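ApRick protease (Rickettsia conorii, PDB 5C9F) probably cleaves peptide bonds as a retropepsin-like aspartic endopeptidase, this chain being the C-terminal protease domain of a predicted membrane protein. Local coordinates at residues I13-D18 against F117-D122; A25-V30 against N81-G86. One frame throughout, in Å; residues are numbered along the deposited sequence.

Contact 1: residues I13-D18 against F117-D122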
loop_
_atom_site.group_PDB
_atom_site.type_symbol
_atom_site.label_atom_id
_atom_site.label_comp_id
_atom_site.label_asym_id
_atom_site.label_seq_id
_atom_site.Cartn_x
_atom_site.Cartn_y
_atom_site.Cartn_z
ATOM N N ILE A 13 -6.547 -13.752 11.170
ATOM C CA ILE A 13 -6.531 -14.916 12.034
ATOM C C ILE A 13 -7.906 -15.158 12.552
ATOM O O ILE A 13 -8.526 -14.229 13.094
ATOM C CB ILE A 13 -5.521 -14.740 13.172
ATOM C CG1 ILE A 13 -4.110 -14.864 12.579
ATOM C CG2 ILE A 13 -5.651 -15.860 14.226
ATOM C CD1 ILE A 13 -3.079 -14.115 13.337
ATOM N N ALA A 14 -8.377 -16.413 12.421
ATOM C CA ALA A 14 -9.687 -16.772 12.921
ATOM C C ALA A 14 -9.568 -17.167 14.397
ATOM O O ALA A 14 -8.606 -17.807 14.810
ATOM C CB ALA A 14 -10.276 -17.889 12.099
ATOM N N ARG A 15 -10.552 -16.752 15.182
ATOM C CA ARG A 15 -10.579 -17.051 16.585
ATOM C C ARG A 15 -10.601 -18.592 16.751
ATOM O O ARG A 15 -11.255 -19.242 16.041
ATOM C CB ARG A 15 -11.826 -16.455 17.245
ATOM C CG ARG A 15 -11.727 -16.483 18.756
ATOM C CD ARG A 15 -13.015 -15.988 19.404
ATOM N NE ARG A 15 -13.288 -14.567 19.160
ATOM C CZ ARG A 15 -12.849 -13.565 19.918
ATOM N NH1 ARG A 15 -11.979 -13.785 20.902
ATOM N NH2 ARG A 15 -13.208 -12.313 19.634
ATOM N N ASN A 16 -9.791 -19.110 17.654
ATOM C CA ASN A 16 -9.785 -20.510 17.962
ATOM C C ASN A 16 -11.135 -20.866 18.652
ATOM O O ASN A 16 -11.747 -20.018 19.274
ATOM C CB ASN A 16 -8.619 -20.747 18.878
ATOM C CG ASN A 16 -8.363 -22.204 19.135
ATOM O OD1 ASN A 16 -9.075 -22.836 19.892
ATOM N ND2 ASN A 16 -7.302 -22.729 18.536
ATOM N N ARG A 17 -11.564 -22.117 18.544
ATOM C CA ARG A 17 -12.821 -22.558 19.193
ATOM C C ARG A 17 -12.714 -22.374 20.710
ATOM O O ARG A 17 -13.745 -22.235 21.380
ATOM C CB ARG A 17 -13.161 -24.034 18.843
ATOM C CG ARG A 17 -13.379 -24.277 17.337
ATOM C CD ARG A 17 -14.746 -23.858 16.858
ATOM N NE ARG A 17 -14.980 -24.230 15.465
ATOM C CZ ARG A 17 -15.979 -24.983 14.998
ATOM N NH1 ARG A 17 -16.865 -25.588 15.796
ATOM N NH2 ARG A 17 -16.060 -25.200 13.680
ATOM N N ASP A 18 -11.492 -22.313 21.241
ATOM C CA ASP A 18 -11.295 -22.058 22.682
ATOM C C ASP A 18 -11.472 -20.561 23.093
ATOM O O ASP A 18 -11.326 -20.227 24.245
ATOM C CB ASP A 18 -9.954 -22.574 23.159
ATOM C CG ASP A 18 -8.777 -21.680 22.764
ATOM O OD1 ASP A 18 -8.951 -20.587 22.168
ATOM O OD2 ASP A 18 -7.641 -22.100 23.023
ATOM N N PHE A 117 -4.638 -2.780 13.663
ATOM C CA PHE A 117 -4.909 -3.928 14.494
ATOM C C PHE A 117 -6.399 -3.919 14.865
ATOM O O PHE A 117 -6.862 -3.010 15.541
ATOM C CB PHE A 117 -4.001 -3.839 15.745
ATOM C CG PHE A 117 -4.476 -4.669 16.905
ATOM C CD1 PHE A 117 -4.801 -5.993 16.744
ATOM C CD2 PHE A 117 -4.533 -4.127 18.177
ATOM C CE1 PHE A 117 -5.287 -6.736 17.832
ATOM C CE2 PHE A 117 -4.991 -4.869 19.260
ATOM C CZ PHE A 117 -5.362 -6.201 19.085
ATOM N N ARG A 118 -7.166 -4.882 14.393
ATOM C CA ARG A 118 -8.598 -4.873 14.679
ATOM C C ARG A 118 -9.118 -6.257 14.976
ATOM O O ARG A 118 -8.699 -7.234 14.370
ATOM C CB ARG A 118 -9.407 -4.354 13.473
ATOM C CG ARG A 118 -10.904 -4.385 13.776
ATOM C CD ARG A 118 -11.681 -3.485 12.841
ATOM N NE ARG A 118 -13.008 -3.077 13.301
ATOM C CZ ARG A 118 -13.370 -1.837 13.625
ATOM N NH1 ARG A 118 -12.498 -0.825 13.649
ATOM N NH2 ARG A 118 -14.633 -1.611 13.973
ATOM N N ILE A 119 -10.022 -6.350 15.926
ATOM C CA ILE A 119 -10.648 -7.612 16.233
ATOM C C ILE A 119 -12.124 -7.404 15.939
ATOM O O ILE A 119 -12.735 -6.610 16.596
ATOM C CB ILE A 119 -10.469 -8.002 17.723
ATOM C CG1 ILE A 119 -9.011 -8.435 18.039
ATOM C CG2 ILE A 119 -11.451 -9.133 18.084
ATOM C CD1 ILE A 119 -8.689 -8.540 19.508
ATOM N N ASP A 120 -12.662 -8.167 15.005
ATOM C CA ASP A 120 -14.044 -8.058 14.501
ATOM C C ASP A 120 -14.743 -9.411 14.259
ATOM O O ASP A 120 -14.269 -10.168 13.412
ATOM C CB ASP A 120 -13.967 -7.413 13.117
ATOM C CG ASP A 120 -15.330 -7.106 12.523
ATOM O OD1 ASP A 120 -16.141 -6.429 13.190
ATOM O OD2 ASP A 120 -15.581 -7.536 11.373
ATOM N N LYS A 121 -15.839 -9.734 14.941
ATOM C CA LYS A 121 -16.620 -10.956 14.609
ATOM C C LYS A 121 -15.776 -12.258 14.403
ATOM O O LYS A 121 -15.849 -12.898 13.337
ATOM C CB LYS A 121 -17.448 -10.741 13.317
ATOM C CG LYS A 121 -18.405 -9.546 13.269
ATOM C CD LYS A 121 -19.711 -9.909 13.989
ATOM C CE LYS A 121 -20.341 -8.754 14.736
ATOM N NZ LYS A 121 -19.875 -8.676 16.145
ATOM N N ASP A 122 -15.002 -12.642 15.420
ATOM C CA ASP A 122 -14.168 -13.868 15.427
ATOM C C ASP A 122 -12.971 -13.777 14.509
ATOM O O ASP A 122 -12.374 -14.797 14.193
ATOM C CB ASP A 122 -14.968 -15.142 15.153
ATOM C CG ASP A 122 -15.975 -15.407 16.232
ATOM O OD1 ASP A 122 -15.720 -14.998 17.397
ATOM O OD2 ASP A 122 -17.028 -15.981 15.923
#

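Contact 2: residues A25-V30 against N81-G86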
loop_
_atom_site.group_PDB
_atom_site.type_symbol
_atom_site.label_atom_id
_atom_site.label_comp_id
_atom_site.label_asym_id
_atom_site.label_seq_id
_atom_site.Cartn_x
_atom_site.Cartn_y
_atom_site.Cartn_z
ATOM N N ALA A 25 4.833 -16.527 15.218
ATOM C CA ALA A 25 5.800 -15.549 14.855
ATOM C C ALA A 25 7.137 -16.256 14.725
ATOM O O ALA A 25 7.369 -17.261 15.370
ATOM C CB ALA A 25 5.838 -14.477 15.947
ATOM N N PHE A 26 8.048 -15.658 13.990
ATOM C CA PHE A 26 9.407 -16.080 13.979
ATOM C C PHE A 26 10.247 -15.135 14.808
ATOM O O PHE A 26 10.377 -13.948 14.500
ATOM C CB PHE A 26 9.935 -16.197 12.565
ATOM C CG PHE A 26 9.336 -17.355 11.840
ATOM C CD1 PHE A 26 8.079 -17.233 11.268
ATOM C CD2 PHE A 26 9.993 -18.585 11.776
ATOM C CE1 PHE A 26 7.493 -18.295 10.605
ATOM C CE2 PHE A 26 9.394 -19.675 11.120
ATOM C CZ PHE A 26 8.145 -19.522 10.535
ATOM N N VAL A 27 10.747 -15.667 15.915
ATOM C CA VAL A 27 11.524 -14.870 16.923
ATOM C C VAL A 27 12.960 -15.362 16.799
ATOM O O VAL A 27 13.229 -16.541 17.045
ATOM C CB VAL A 27 10.966 -15.084 18.312
ATOM C CG1 VAL A 27 11.711 -14.239 19.321
ATOM C CG2 VAL A 27 9.463 -14.745 18.356
ATOM N N ASN A 28 13.856 -14.462 16.359
ATOM C CA ASN A 28 15.241 -14.805 16.095
ATOM C C ASN A 28 15.324 -16.072 15.249
ATOM O O ASN A 28 16.017 -17.018 15.590
ATOM C CB ASN A 28 16.015 -14.982 17.404
ATOM C CG ASN A 28 15.962 -13.761 18.265
ATOM O OD1 ASN A 28 15.708 -12.633 17.780
ATOM N ND2 ASN A 28 16.150 -13.966 19.579
ATOM N N ASN A 29 14.519 -16.103 14.197
ATOM C CA ASN A 29 14.526 -17.213 13.239
ATOM C C ASN A 29 13.776 -18.465 13.727
ATOM O O ASN A 29 13.771 -19.431 13.044
ATOM C CB ASN A 29 16.023 -17.575 12.762
ATOM C CG ASN A 29 16.038 -18.358 11.466
ATOM O OD1 ASN A 29 16.647 -19.472 11.254
ATOM N ND2 ASN A 29 15.388 -17.755 10.555
ATOM N N VAL A 30 13.131 -18.452 14.893
ATOM C CA VAL A 30 12.477 -19.628 15.463
ATOM C C VAL A 30 10.967 -19.406 15.553
ATOM O O VAL A 30 10.504 -18.421 16.104
ATOM C CB VAL A 30 13.017 -19.907 16.883
ATOM C CG1 VAL A 30 12.344 -21.092 17.545
ATOM C CG2 VAL A 30 14.532 -20.094 16.836
ATOM N N ASN A 81 15.763 -9.759 19.665
ATOM C CA ASN A 81 16.418 -9.077 18.558
ATOM C C ASN A 81 15.491 -8.933 17.371
ATOM O O ASN A 81 15.409 -7.863 16.788
ATOM C CB ASN A 81 17.681 -9.830 18.126
ATOM C CG ASN A 81 18.730 -9.859 19.214
ATOM O OD1 ASN A 81 18.838 -8.946 20.004
ATOM N ND2 ASN A 81 19.498 -10.933 19.262
ATOM N N SER A 82 14.796 -10.000 17.023
ATOM C CA SER A 82 13.942 -9.992 15.849
ATOM C C SER A 82 12.653 -10.791 16.060
ATOM O O SER A 82 12.681 -11.902 16.585
ATOM C CB SER A 82 14.714 -10.567 14.653
ATOM O OG SER A 82 13.838 -10.962 13.607
ATOM N N VAL A 83 11.540 -10.148 15.773
ATOM C CA VAL A 83 10.202 -10.750 15.837
ATOM C C VAL A 83 9.530 -10.460 14.499
ATOM O O VAL A 83 9.270 -9.296 14.180
ATOM C CB VAL A 83 9.311 -10.164 16.954
ATOM C CG1 VAL A 83 7.917 -10.813 16.940
ATOM C CG2 VAL A 83 9.899 -10.365 18.360
ATOM N N VAL A 84 9.279 -11.512 13.721
ATOM C CA VAL A 84 8.673 -11.372 12.421
ATOM C C VAL A 84 7.241 -11.907 12.517
ATOM O O VAL A 84 7.028 -13.114 12.784
ATOM C CB VAL A 84 9.466 -12.130 11.340
ATOM C CG1 VAL A 84 8.799 -11.969 9.967
ATOM C CG2 VAL A 84 10.911 -11.647 11.318
ATOM N N ILE A 85 6.310 -11.010 12.268
ATOM C CA ILE A 85 4.890 -11.331 12.062
ATOM C C ILE A 85 4.454 -10.442 10.860
ATOM O O ILE A 85 4.054 -9.289 11.041
ATOM C CB ILE A 85 4.026 -10.909 13.263
ATOM C CG1 ILE A 85 4.486 -11.651 14.542
ATOM C CG2 ILE A 85 2.560 -11.256 12.980
ATOM C CD1 ILE A 85 3.898 -11.090 15.797
ATOM N N GLY A 86 4.579 -10.959 9.652
ATOM C CA GLY A 86 4.428 -10.149 8.446
ATOM C C GLY A 86 5.660 -9.288 8.247
ATOM O O GLY A 86 6.497 -9.567 7.389
HETATM O O HOH W 1 13.014 -13.850 13.431
HETATM O O HOH W 2 16.980 -11.742 21.428
#

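Contact 1: residues I13-D18 against F117-D122
The carbonyl oxygen D122 O receives the backbone N-H of R15 at 2.8 Å in a nearly straight bond, with the donor lying above the carbonyl plane. The same oxygen also draws a CA-H...O contact from A14, whose CA lies 3.6 Å from D122 O, and R15 CB approaches it at 3.5 Å. A second polar link joins the same two residues through their side chains. R15 NE donates to D122 OD1 at 3.0 Å, a salt bridge made through one nitrogen and one oxygen. The bond is bent, the carboxylate oxygen is met on its anti side, and the two flat groups stand almost perpendicular, their planes 83° apart. In R15, CG is anti to the backbone N (chi1 -167°), and the bend at chi3 (-66°) turns NE toward the carboxylate. The remaining guanidinium nitrogens have other neighbours: NH1 donates to the carbonyl of G19, while NH2 lies obliquely against I119, 3.9 Å from CG2. With NE bonded to D122 and NH1 to G19, rotation of the guanidinium is probably limited, although this is a surface contact. I119 also touches L124 and F21. Beyond R15, N16 OD1 accepts from the backbone N of D18 at 2.8 Å, an Asx turn that shapes the loop leaving the strand. The backbone bond of R15 to D122 follows I13 with L124 in antiparallel register, carrying the ladder into the turn between strands 116-120 and 123-131. K121 and D122 both have positive phi there, as in type I' turns, so the contact joins the end of strand 2-14 to the tip of a beta hairpin in a three-stranded antiparallel sheet.

Contact 2: residues A25-V30 against N81-G86
F26 and V84 form an antiparallel hydrogen-bonded pair, V84 N to F26 O at 2.8 Å and F26 N to V84 O at 3.0 Å, in two strand segments whose directions differ by 166°. V27 and V83 follow as a non-hydrogen-bonded pair. Their side chains share one face of the sheet, where V27 also rests on I32 and F34 and V83 on L110, while F26 and V84 meet on the other face through their CB atoms. A25 CB sits tightly against I85 CG1 at 3.4 Å, and I85 continues onto F114. Strands 22-27 and 30-36 are joined by a type I' turn from V27 to V30, a tight beta hairpin in the mixed sheet of the retropepsin-like domain, and strand 71-84 pairs with the other edge of strand 22-27. At the turn N28 N donates to S82 O at 2.8 Å. The return bond comes from S82 N to N28 OD1 at 2.9 Å, nearly along the C=O axis, so an amide side chain stands in for a backbone carbonyl. One water accepts from both N28 ND2 and N81 N; another accepts from N29 N and donates to S82 OG, which also hydrogen-bonds E88.

Contact 2 lies nested within the chain loop that contact 1 closes, and their centres are 21 Å apart, with nearest atoms about 6 Å apart and no touch between them. Strands 2-14 and 22-27 follow each other in sequence, so the loop containing R15 to D18 leads from one sheet into the other; I13 on I23 bridges the two. The centre of contact 2 lies about 9 Å from the centre of the chain, that of contact 1 about 16 Å. One link to the presumed active site is F117, whose side chain touches T38 of the DTG sequence characteristic of retropepsins, while strand 30-36, paired with 22-27, runs into that sequence.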